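Local coordinates for protein FMN-dependent NADH-azoreductase 1 (Bacillus anthracis, PDB 3U7I) that probably uses FMN and NADH to reduce quinones and to cleave the azo bond of aromatic azo compounds, working as a homodimer, at residues 48-53 with 110-115; 7-12 with 99-104; 83-88 with 117-122. One frame throughout, in Å; residues are numbered along the deposited sequence.

Interaction 1: residues 48-53 with 110-115; sequences NLYDDV and PSKLKD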
loop_
_atom_site.group_PDB
_atom_site.type_symbol
_atom_site.label_atom_id
_atom_site.label_comp_id
_atom_site.label_asym_id
_atom_site.label_seq_id
_atom_site.Cartn_x
_atom_site.Cartn_y
_atom_site.Cartn_z
ATOM N N ASN C 48 -13.321 -9.380 -6.463
ATOM C CA ASN C 48 -13.488 -8.827 -5.127
ATOM C C ASN C 48 -12.240 -9.119 -4.318
ATOM O O ASN C 48 -12.006 -10.263 -3.929
ATOM C CB ASN C 48 -14.723 -9.428 -4.455
ATOM C CG ASN C 48 -16.026 -8.944 -5.075
ATOM O OD1 ASN C 48 -16.152 -7.783 -5.471
ATOM N ND2 ASN C 48 -17.003 -9.836 -5.158
ATOM N N LEU C 49 -11.434 -8.086 -4.078
ATOM C CA LEU C 49 -10.114 -8.262 -3.474
ATOM C C LEU C 49 -10.166 -8.761 -2.036
ATOM O O LEU C 49 -9.189 -9.319 -1.548
ATOM C CB LEU C 49 -9.288 -6.973 -3.548
ATOM C CG LEU C 49 -9.101 -6.379 -4.950
ATOM C CD1 LEU C 49 -8.106 -5.212 -4.929
ATOM C CD2 LEU C 49 -8.655 -7.448 -5.930
ATOM N N TYR C 50 -11.299 -8.577 -1.360
ATOM C CA TYR C 50 -11.429 -9.032 0.026
ATOM C C TYR C 50 -12.339 -10.256 0.160
ATOM O O TYR C 50 -12.765 -10.613 1.262
ATOM C CB TYR C 50 -11.885 -7.879 0.935
ATOM C CG TYR C 50 -10.758 -6.918 1.225
ATOM C CD1 TYR C 50 -10.399 -5.923 0.311
ATOM C CD2 TYR C 50 -10.021 -7.036 2.394
ATOM C CE1 TYR C 50 -9.341 -5.061 0.579
ATOM C CE2 TYR C 50 -8.973 -6.197 2.665
ATOM C CZ TYR C 50 -8.633 -5.210 1.766
ATOM O OH TYR C 50 -7.570 -4.395 2.086
ATOM N N ASP C 51 -12.615 -10.904 -0.972
ATOM C CA ASP C 51 -13.403 -12.134 -0.976
ATOM C C ASP C 51 -12.789 -13.194 -1.891
ATOM O O ASP C 51 -12.660 -14.360 -1.503
ATOM C CB ASP C 51 -14.852 -11.849 -1.391
ATOM C CG ASP C 51 -15.782 -13.016 -1.109
ATOM O OD1 ASP C 51 -15.859 -13.458 0.063
ATOM O OD2 ASP C 51 -16.428 -13.490 -2.067
ATOM N N ASP C 52 -12.417 -12.795 -3.104
ATOM C CA ASP C 52 -11.749 -13.710 -4.025
ATOM C C ASP C 52 -10.326 -13.965 -3.534
ATOM O O ASP C 52 -9.819 -13.233 -2.677
ATOM C CB ASP C 52 -11.718 -13.152 -5.455
ATOM C CG ASP C 52 -13.104 -12.927 -6.027
ATOM O OD1 ASP C 52 -14.044 -13.662 -5.649
ATOM O OD2 ASP C 52 -13.259 -12.007 -6.853
ATOM N N VAL C 53 -9.688 -15.006 -4.065
ATOM C CA VAL C 53 -8.302 -15.301 -3.718
ATOM C C VAL C 53 -7.377 -14.404 -4.535
ATOM O O VAL C 53 -7.338 -14.488 -5.764
ATOM C CB VAL C 53 -7.951 -16.784 -3.953
ATOM C CG1 VAL C 53 -6.523 -17.074 -3.512
ATOM C CG2 VAL C 53 -8.920 -17.674 -3.201
ATOM N N PRO C 110 -5.655 0.161 -0.172
ATOM C CA PRO C 110 -5.859 -0.989 0.713
ATOM C C PRO C 110 -4.781 -2.055 0.504
ATOM O O PRO C 110 -4.329 -2.271 -0.618
ATOM C CB PRO C 110 -7.227 -1.521 0.273
ATOM C CG PRO C 110 -7.949 -0.325 -0.216
ATOM C CD PRO C 110 -6.890 0.513 -0.905
ATOM N N SER C 111 -4.385 -2.727 1.581
ATOM C CA SER C 111 -3.370 -3.779 1.484
ATOM C C SER C 111 -3.658 -4.782 0.368
ATOM O O SER C 111 -2.745 -5.184 -0.356
ATOM C CB SER C 111 -3.210 -4.505 2.814
ATOM O OG SER C 111 -4.445 -5.035 3.249
ATOM N N LYS C 112 -4.916 -5.196 0.224
ATOM C CA LYS C 112 -5.242 -6.175 -0.817
ATOM C C LYS C 112 -5.134 -5.590 -2.232
ATOM O O LYS C 112 -4.918 -6.325 -3.185
ATOM C CB LYS C 112 -6.604 -6.856 -0.580
ATOM C CG LYS C 112 -6.661 -7.765 0.650
ATOM C CD LYS C 112 -5.544 -8.817 0.689
ATOM C CE LYS C 112 -5.612 -9.808 -0.483
ATOM N NZ LYS C 112 -4.597 -10.925 -0.344
ATOM N N LEU C 113 -5.241 -4.266 -2.369
ATOM C CA LEU C 113 -5.013 -3.636 -3.677
ATOM C C LEU C 113 -3.517 -3.650 -4.033
ATOM O O LEU C 113 -3.146 -3.776 -5.204
ATOM C CB LEU C 113 -5.586 -2.212 -3.733
ATOM C CG LEU C 113 -5.552 -1.507 -5.091
ATOM C CD1 LEU C 113 -6.122 -2.400 -6.190
ATOM C CD2 LEU C 113 -6.304 -0.177 -5.039
ATOM N N LYS C 114 -2.660 -3.531 -3.021
ATOM C CA LYS C 114 -1.228 -3.750 -3.230
ATOM C C LYS C 114 -0.964 -5.182 -3.702
ATOM O O LYS C 114 -0.220 -5.383 -4.661
ATOM C CB LYS C 114 -0.414 -3.441 -1.967
ATOM C CG LYS C 114 1.100 -3.590 -2.162
ATOM C CD LYS C 114 1.564 -2.922 -3.465
ATOM C CE LYS C 114 3.097 -2.749 -3.549
ATOM N NZ LYS C 114 3.874 -4.005 -3.364
ATOM N N ASP C 115 -1.572 -6.174 -3.043
ATOM C CA ASP C 115 -1.442 -7.565 -3.480
ATOM C C ASP C 115 -1.905 -7.716 -4.927
ATOM O O ASP C 115 -1.297 -8.455 -5.710
ATOM C CB ASP C 115 -2.273 -8.510 -2.614
ATOM C CG ASP C 115 -1.696 -8.695 -1.239
ATOM O OD1 ASP C 115 -0.490 -8.434 -1.058
ATOM O OD2 ASP C 115 -2.449 -9.125 -0.346
HETATM O O HOH W 1 -7.431 -4.129 4.504
#
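The ring of Tyr50 lies against the aliphatic part of Lys112. Lys112 CG sits over one ring face, offset toward the rim, in a CH-pi contact. Lys112 CG is 3.6 Å from the Tyr50 ring centroid and 20° off the ring normal. Lys112 CB adds to this, 3.5 Å from Tyr50 CE1. Pro110 meets the ring differently: Pro110 CB lies at the edge, near the ring plane, 3.4 Å from Tyr50 OH. The hydroxyl reaches the first turn of helix 111-120, where Lys112 N gives Tyr50 OH a weak but fairly straight hydrogen bond (3.3 Å, 168°). Leu49 extends the apolar surface. Leu49 CD1 is 3.7 Å from Leu113 CD1, and the two side chains cross obliquely.

The lysine chain bends at chi2 (-53°), which turns CD aside, and again at chi3; its end leads away from Tyr50. Lys112 NZ forms a salt bridge with Asp115 OD2 at 2.8 Å, on the anti side and somewhat out of the carboxylate plane, and also bonds to Val54 O. Ser111 OG is held by Asp115 of the second subunit, and Tyr50 packs on Ile57 of that subunit.

The contact thus joins the loop after strand 43-48 to a helix at the dimer interface. Lys112 serves it twice: its methylenes cover an aromatic face, while its ammonium group probably helps offset the charge of the buried Asp115.

Interaction 2: residues 7-12 with 99-104; sequences TLIINA and VIVLPL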
loop_
_atom_site.group_PDB
_atom_site.type_symbol
_atom_site.label_atom_id
_atom_site.label_comp_id
_atom_site.label_asym_id
_atom_site.label_seq_id
_atom_site.Cartn_x
_atom_site.Cartn_y
_atom_site.Cartn_z
ATOM N N THR C 7 -15.149 -4.794 -19.546
ATOM C CA THR C 7 -14.865 -3.920 -18.412
ATOM C C THR C 7 -14.591 -4.776 -17.192
ATOM O O THR C 7 -15.281 -5.762 -16.955
ATOM C CB THR C 7 -16.063 -2.997 -18.113
ATOM O OG1 THR C 7 -16.392 -2.254 -19.288
ATOM C CG2 THR C 7 -15.748 -2.018 -16.978
ATOM N N LEU C 8 -13.584 -4.408 -16.416
ATOM C CA LEU C 8 -13.271 -5.171 -15.220
ATOM C C LEU C 8 -13.423 -4.309 -13.970
ATOM O O LEU C 8 -12.796 -3.255 -13.848
ATOM C CB LEU C 8 -11.857 -5.771 -15.307
ATOM C CG LEU C 8 -11.284 -6.517 -14.093
ATOM C CD1 LEU C 8 -12.093 -7.771 -13.754
ATOM C CD2 LEU C 8 -9.805 -6.855 -14.308
ATOM N N ILE C 9 -14.274 -4.762 -13.058
ATOM C CA ILE C 9 -14.440 -4.109 -11.762
ATOM C C ILE C 9 -13.418 -4.686 -10.788
ATOM O O ILE C 9 -13.390 -5.898 -10.550
ATOM C CB ILE C 9 -15.868 -4.324 -11.166
ATOM C CG1 ILE C 9 -16.954 -4.208 -12.247
ATOM C CG2 ILE C 9 -16.111 -3.364 -9.984
ATOM C CD1 ILE C 9 -16.912 -2.910 -13.020
ATOM N N ILE C 10 -12.574 -3.812 -10.246
ATOM C CA ILE C 10 -11.641 -4.181 -9.187
ATOM C C ILE C 10 -12.131 -3.559 -7.880
ATOM O O ILE C 10 -11.919 -2.370 -7.619
ATOM C CB ILE C 10 -10.209 -3.715 -9.491
ATOM C CG1 ILE C 10 -9.738 -4.276 -10.834
ATOM C CG2 ILE C 10 -9.263 -4.110 -8.352
ATOM C CD1 ILE C 10 -8.732 -3.381 -11.548
ATOM N N ASN C 11 -12.823 -4.371 -7.087
ATOM C CA ASN C 11 -13.433 -3.913 -5.848
ATOM C C ASN C 11 -12.483 -4.078 -4.653
ATOM O O ASN C 11 -12.263 -5.193 -4.172
ATOM C CB ASN C 11 -14.739 -4.672 -5.616
ATOM C CG ASN C 11 -15.417 -4.292 -4.318
ATOM O OD1 ASN C 11 -14.958 -3.404 -3.588
ATOM N ND2 ASN C 11 -16.536 -4.956 -4.027
ATOM N N ALA C 12 -11.926 -2.970 -4.178
ATOM C CA ALA C 12 -10.938 -3.023 -3.092
ATOM C C ALA C 12 -11.534 -2.736 -1.698
ATOM O O ALA C 12 -10.807 -2.404 -0.756
ATOM C CB ALA C 12 -9.775 -2.077 -3.385
ATOM N N VAL C 99 -12.425 -0.369 -13.541
ATOM C CA VAL C 99 -13.045 0.443 -12.489
ATOM C C VAL C 99 -12.559 -0.004 -11.110
ATOM O O VAL C 99 -12.851 -1.123 -10.678
ATOM C CB VAL C 99 -14.602 0.417 -12.545
ATOM C CG1 VAL C 99 -15.200 1.328 -11.457
ATOM C CG2 VAL C 99 -15.098 0.845 -13.927
ATOM N N ILE C 100 -11.814 0.866 -10.430
ATOM C CA ILE C 100 -11.336 0.582 -9.078
ATOM C C ILE C 100 -12.210 1.256 -8.018
ATOM O O ILE C 100 -12.432 2.467 -8.054
ATOM C CB ILE C 100 -9.848 1.003 -8.884
ATOM C CG1 ILE C 100 -8.938 0.144 -9.769
ATOM C CG2 ILE C 100 -9.449 0.921 -7.393
ATOM C CD1 ILE C 100 -7.450 0.460 -9.656
ATOM N N VAL C 101 -12.710 0.452 -7.083
ATOM C CA VAL C 101 -13.524 0.949 -5.973
ATOM C C VAL C 101 -12.767 0.762 -4.650
ATOM O O VAL C 101 -12.371 -0.351 -4.300
ATOM C CB VAL C 101 -14.904 0.227 -5.910
ATOM C CG1 VAL C 101 -15.858 0.922 -4.925
ATOM C CG2 VAL C 101 -15.526 0.137 -7.320
ATOM N N LEU C 102 -12.558 1.848 -3.918
ATOM C CA LEU C 102 -11.843 1.747 -2.651
ATOM C C LEU C 102 -12.271 2.802 -1.656
ATOM O O LEU C 102 -12.643 3.919 -2.043
ATOM C CB LEU C 102 -10.332 1.868 -2.863
ATOM C CG LEU C 102 -9.800 3.260 -3.218
ATOM C CD1 LEU C 102 -8.302 3.366 -2.929
ATOM C CD2 LEU C 102 -10.112 3.576 -4.679
ATOM N N PRO C 103 -12.242 2.436 -0.364
ATOM C CA PRO C 103 -12.241 3.417 0.721
ATOM C C PRO C 103 -10.798 3.844 0.971
ATOM O O PRO C 103 -9.900 3.001 0.946
ATOM C CB PRO C 103 -12.774 2.619 1.912
ATOM C CG PRO C 103 -12.353 1.228 1.648
ATOM C CD PRO C 103 -12.353 1.055 0.142
ATOM N N LEU C 104 -10.576 5.136 1.172
ATOM C CA LEU C 104 -9.254 5.636 1.521
ATOM C C LEU C 104 -9.080 5.542 3.028
ATOM O O LEU C 104 -9.760 6.252 3.786
ATOM C CB LEU C 104 -9.078 7.090 1.070
ATOM C CG LEU C 104 -7.721 7.725 1.379
ATOM C CD1 LEU C 104 -6.601 6.936 0.716
ATOM C CD2 LEU C 104 -7.690 9.175 0.929
#
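Ile10 is joined to Val99 and Val101 of strand 97-103 through both of its backbone polar atoms. Ile10 N donates to Val99 O at 2.7 Å, and Ile10 O accepts from Val101 N at 3.0 Å. Val99 N to Leu8 O and Ala12 N to Val101 O (2.7 Å) extend the pattern at the two ends. This is regular parallel pairing, with Ile9 opposite Val99, Ile10 opposite Ile100 and Asn11 opposite Val101. The segment axes are 4.7 Å apart and 15° from parallel. Ile10 O also receives a CA-H...O contact from Ile100 CA, at 3.3 Å.

This backbone pairing of 8-12 with 99-101 is the tight part. The branched side chains pack at normal contact distance on both faces. On one face, Ile9 and Val99 lie side by side and point the same way. The end of Ile9 comes nearer Val99, with Ile9 CD1 4.1 Å from Val99 CB. On the other face, Ile10 and Ile100 are also side by side, and Ile10 CD1 is 4.0 Å from Ile100 CG1.

The pairing loosens at the C-terminal end. Ala12 CB still meets Leu102 CB at 4.0 Å, but the end of the Leu102 side chain leads away. The buried Ala12 O has no hydrogen-bond partner in the model; Pro103 CD is merely near it. Pro103 is partly exposed, and Leu104 makes no contact with segment 7-12.

These are two central strands of the parallel sheet of a flavodoxin-like fold. Strand 43-48 flanks 6-11, and strand 143-149 flanks 97-103. Helix 22-37 covers the face of Ile9, Val99 and Val101 through Phe27, Phe30 and Ser23, the last a predicted FMN-binding residue.

Interaction 3: residues 83-88 with 117-122; sequences ERMSEI and MDNIMI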
loop_
_atom_site.group_PDB
_atom_site.type_symbol
_atom_site.label_atom_id
_atom_site.label_comp_id
_atom_site.label_asym_id
_atom_site.label_seq_id
_atom_site.Cartn_x
_atom_site.Cartn_y
_atom_site.Cartn_z
ATOM N N GLU C 83 -0.575 -20.444 -10.681
ATOM C CA GLU C 83 -1.702 -20.630 -11.593
ATOM C C GLU C 83 -2.801 -19.601 -11.327
ATOM O O GLU C 83 -3.378 -19.040 -12.262
ATOM C CB GLU C 83 -2.253 -22.055 -11.489
ATOM C CG GLU C 83 -1.447 -23.075 -12.289
ATOM C CD GLU C 83 -1.731 -24.520 -11.891
ATOM O OE1 GLU C 83 -2.775 -24.775 -11.245
ATOM O OE2 GLU C 83 -0.900 -25.397 -12.225
ATOM N N ARG C 84 -3.079 -19.347 -10.049
ATOM C CA ARG C 84 -4.048 -18.323 -9.661
ATOM C C ARG C 84 -3.555 -16.896 -9.998
ATOM O O ARG C 84 -4.334 -16.056 -10.472
ATOM C CB ARG C 84 -4.398 -18.459 -8.171
ATOM C CG ARG C 84 -5.335 -17.389 -7.641
ATOM C CD ARG C 84 -6.641 -17.332 -8.426
ATOM N NE ARG C 84 -7.469 -16.227 -7.950
ATOM C CZ ARG C 84 -8.408 -15.615 -8.669
ATOM N NH1 ARG C 84 -8.650 -15.996 -9.922
ATOM N NH2 ARG C 84 -9.094 -14.610 -8.137
HETATM N N MSE C 85 -2.273 -16.619 -9.755
HETATM C CA MSE C 85 -1.702 -15.328 -10.145
HETATM C C MSE C 85 -1.792 -15.135 -11.660
HETATM O O MSE C 85 -2.087 -14.037 -12.140
HETATM C CB MSE C 85 -0.256 -15.198 -9.660
HETATM C CG MSE C 85 -0.135 -15.274 -8.153
HETATM SE SE MSE C 85 1.684 -14.969 -7.536
HETATM C CE MSE C 85 1.597 -13.037 -7.208
ATOM N N SER C 86 -1.563 -16.213 -12.405
ATOM C CA SER C 86 -1.710 -16.171 -13.853
ATOM C C SER C 86 -3.153 -15.868 -14.300
ATOM O O SER C 86 -3.365 -15.080 -15.236
ATOM C CB SER C 86 -1.217 -17.461 -14.492
ATOM O OG SER C 86 -1.410 -17.390 -15.898
ATOM N N GLU C 87 -4.132 -16.501 -13.640
ATOM C CA GLU C 87 -5.554 -16.212 -13.876
ATOM C C GLU C 87 -5.843 -14.734 -13.697
ATOM O O GLU C 87 -6.453 -14.106 -14.561
ATOM C CB GLU C 87 -6.455 -16.974 -12.902
ATOM C CG GLU C 87 -6.626 -18.446 -13.168
ATOM C CD GLU C 87 -7.509 -19.118 -12.118
ATOM O OE1 GLU C 87 -7.998 -18.413 -11.201
ATOM O OE2 GLU C 87 -7.718 -20.351 -12.214
ATOM N N ILE C 88 -5.423 -14.186 -12.556
ATOM C CA ILE C 88 -5.651 -12.776 -12.242
ATOM C C ILE C 88 -5.011 -11.820 -13.268
ATOM O O ILE C 88 -5.623 -10.826 -13.663
ATOM C CB ILE C 88 -5.150 -12.423 -10.821
ATOM C CG1 ILE C 88 -6.051 -13.067 -9.762
ATOM C CG2 ILE C 88 -5.107 -10.919 -10.646
ATOM C CD1 ILE C 88 -5.532 -12.940 -8.347
HETATM N N MSE C 117 -1.891 -5.357 -7.242
HETATM C CA MSE C 117 -0.861 -4.755 -8.085
HETATM C C MSE C 117 0.275 -5.752 -8.274
HETATM O O MSE C 117 0.857 -5.834 -9.351
HETATM C CB MSE C 117 -0.318 -3.443 -7.491
HETATM C CG MSE C 117 -1.359 -2.328 -7.303
HETATM SE SE MSE C 117 -2.275 -1.847 -8.945
HETATM C CE MSE C 117 -0.699 -1.365 -10.011
ATOM N N ASP C 118 0.573 -6.520 -7.230
ATOM C CA ASP C 118 1.666 -7.498 -7.283
ATOM C C ASP C 118 1.364 -8.679 -8.232
ATOM O O ASP C 118 2.280 -9.380 -8.685
ATOM C CB ASP C 118 2.037 -8.005 -5.875
ATOM C CG ASP C 118 2.670 -6.929 -5.004
ATOM O OD1 ASP C 118 3.182 -5.916 -5.551
ATOM O OD2 ASP C 118 2.652 -7.096 -3.757
ATOM N N ASN C 119 0.080 -8.888 -8.522
ATOM C CA ASN C 119 -0.373 -9.923 -9.461
ATOM C C ASN C 119 -0.352 -9.467 -10.925
ATOM O O ASN C 119 -0.138 -10.273 -11.833
ATOM C CB ASN C 119 -1.792 -10.375 -9.109
ATOM C CG ASN C 119 -1.826 -11.394 -7.984
ATOM O OD1 ASN C 119 -1.951 -12.593 -8.231
ATOM N ND2 ASN C 119 -1.729 -10.921 -6.739
ATOM N N ILE C 120 -0.575 -8.169 -11.149
ATOM C CA ILE C 120 -0.741 -7.649 -12.508
ATOM C C ILE C 120 0.471 -6.883 -13.064
ATOM O O ILE C 120 0.565 -6.673 -14.275
ATOM C CB ILE C 120 -2.001 -6.766 -12.621
ATOM C CG1 ILE C 120 -1.820 -5.486 -11.803
ATOM C CG2 ILE C 120 -3.250 -7.554 -12.184
ATOM C CD1 ILE C 120 -2.796 -4.407 -12.154
HETATM N N MSE C 121 1.391 -6.457 -12.200
HETATM C CA MSE C 121 2.628 -5.838 -12.704
HETATM C C MSE C 121 3.708 -6.896 -12.877
HETATM O O MSE C 121 4.462 -7.193 -11.938
HETATM C CB MSE C 121 3.112 -4.705 -11.798
HETATM C CG MSE C 121 2.225 -3.475 -11.855
HETATM SE SE MSE C 121 2.877 -2.098 -10.698
HETATM C CE MSE C 121 4.581 -1.750 -11.590
ATOM N N ILE C 122 3.760 -7.465 -14.087
ATOM C CA ILE C 122 4.586 -8.630 -14.390
ATOM C C ILE C 122 5.423 -8.363 -15.639
ATOM O O ILE C 122 4.885 -7.945 -16.666
ATOM C CB ILE C 122 3.699 -9.889 -14.619
ATOM C CG1 ILE C 122 2.835 -10.171 -13.384
ATOM C CG2 ILE C 122 4.532 -11.112 -14.969
ATOM C CD1 ILE C 122 3.622 -10.530 -12.165
HETATM O O HOH W 2 0.543 -12.778 -11.982
#
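Asn119 inserts its side chain between Met85 and Ile88 of helix 76-94. Most of the contact is van der Waals packing. Met85, present as selenomethionine, crosses Asn119 at about a right angle. Met85 CG is 3.2 Å from Asn119 OD1, and Met85 CA and CB are also close to that oxygen. The Met85 chain is extended as far as SE and then turns (chi3 93°), which brings Met85 CE to 3.9 Å from Asn119 CG. Ile88 approaches with both branches. Ile88 CD1 is 3.6 Å from Asn119 OD1, and Ile88 CG2 is 3.7 Å from Asn119 CB. Ile88 CG2 also meets Ile120 CG2 at 4.1 Å, with these two side chains again at about a right angle.

No direct hydrogen bond joins the segments. A water links their backbones instead. It donates to Asn119 O at 2.6 Å, and more weakly to Met85 O.

The charged pair lies within one helix. Arg84 NH1 bonds to Glu87 OE1 at 2.8 Å, in a salt bridge close to the guanidinium plane. Ile88 CG1 sits over the centre of one face of that guanidinium group.

The contact packs helix 76-94 against the last turn of helix 111-120, away from the predicted FMN residues. Asp118 of the same segment bonds through OD1 to Asn106 of the second subunit. The two ends of the Asn119 amide are treated very differently. ND2 donates to Asp115 O and Pro55 O. OD1 is buried among carbon atoms and has no hydrogen-bond partner in the model. The two bonds on ND2 probably set which end of the amide faces Met85 and Ile88, at the price of a buried oxygen.

Overall arrangement
Interactions 1 and 2 touch, with centres about 10 Å apart. Leu49 N lies 3.0 Å from Asn11 O, a probable hydrogen bond, and Tyr50 CE1 packs near Ala12 O. Interactions 1 and 3 share helix 111-120, and their centres are about 12 Å apart. Val53 O lies 2.8 Å from Arg84 NE, another probable hydrogen bond. Interactions 2 and 3 do not touch; their nearest atoms are about 6 Å apart. The predicted FMN-binding Ser23 is near the sheet: its side chain is about 4 Å from that of Val101 and about 9 Å from that of Pro110. Interactions 1 and 3 both touch the second subunit, whereas no other protein chain touches the segments of interaction 2.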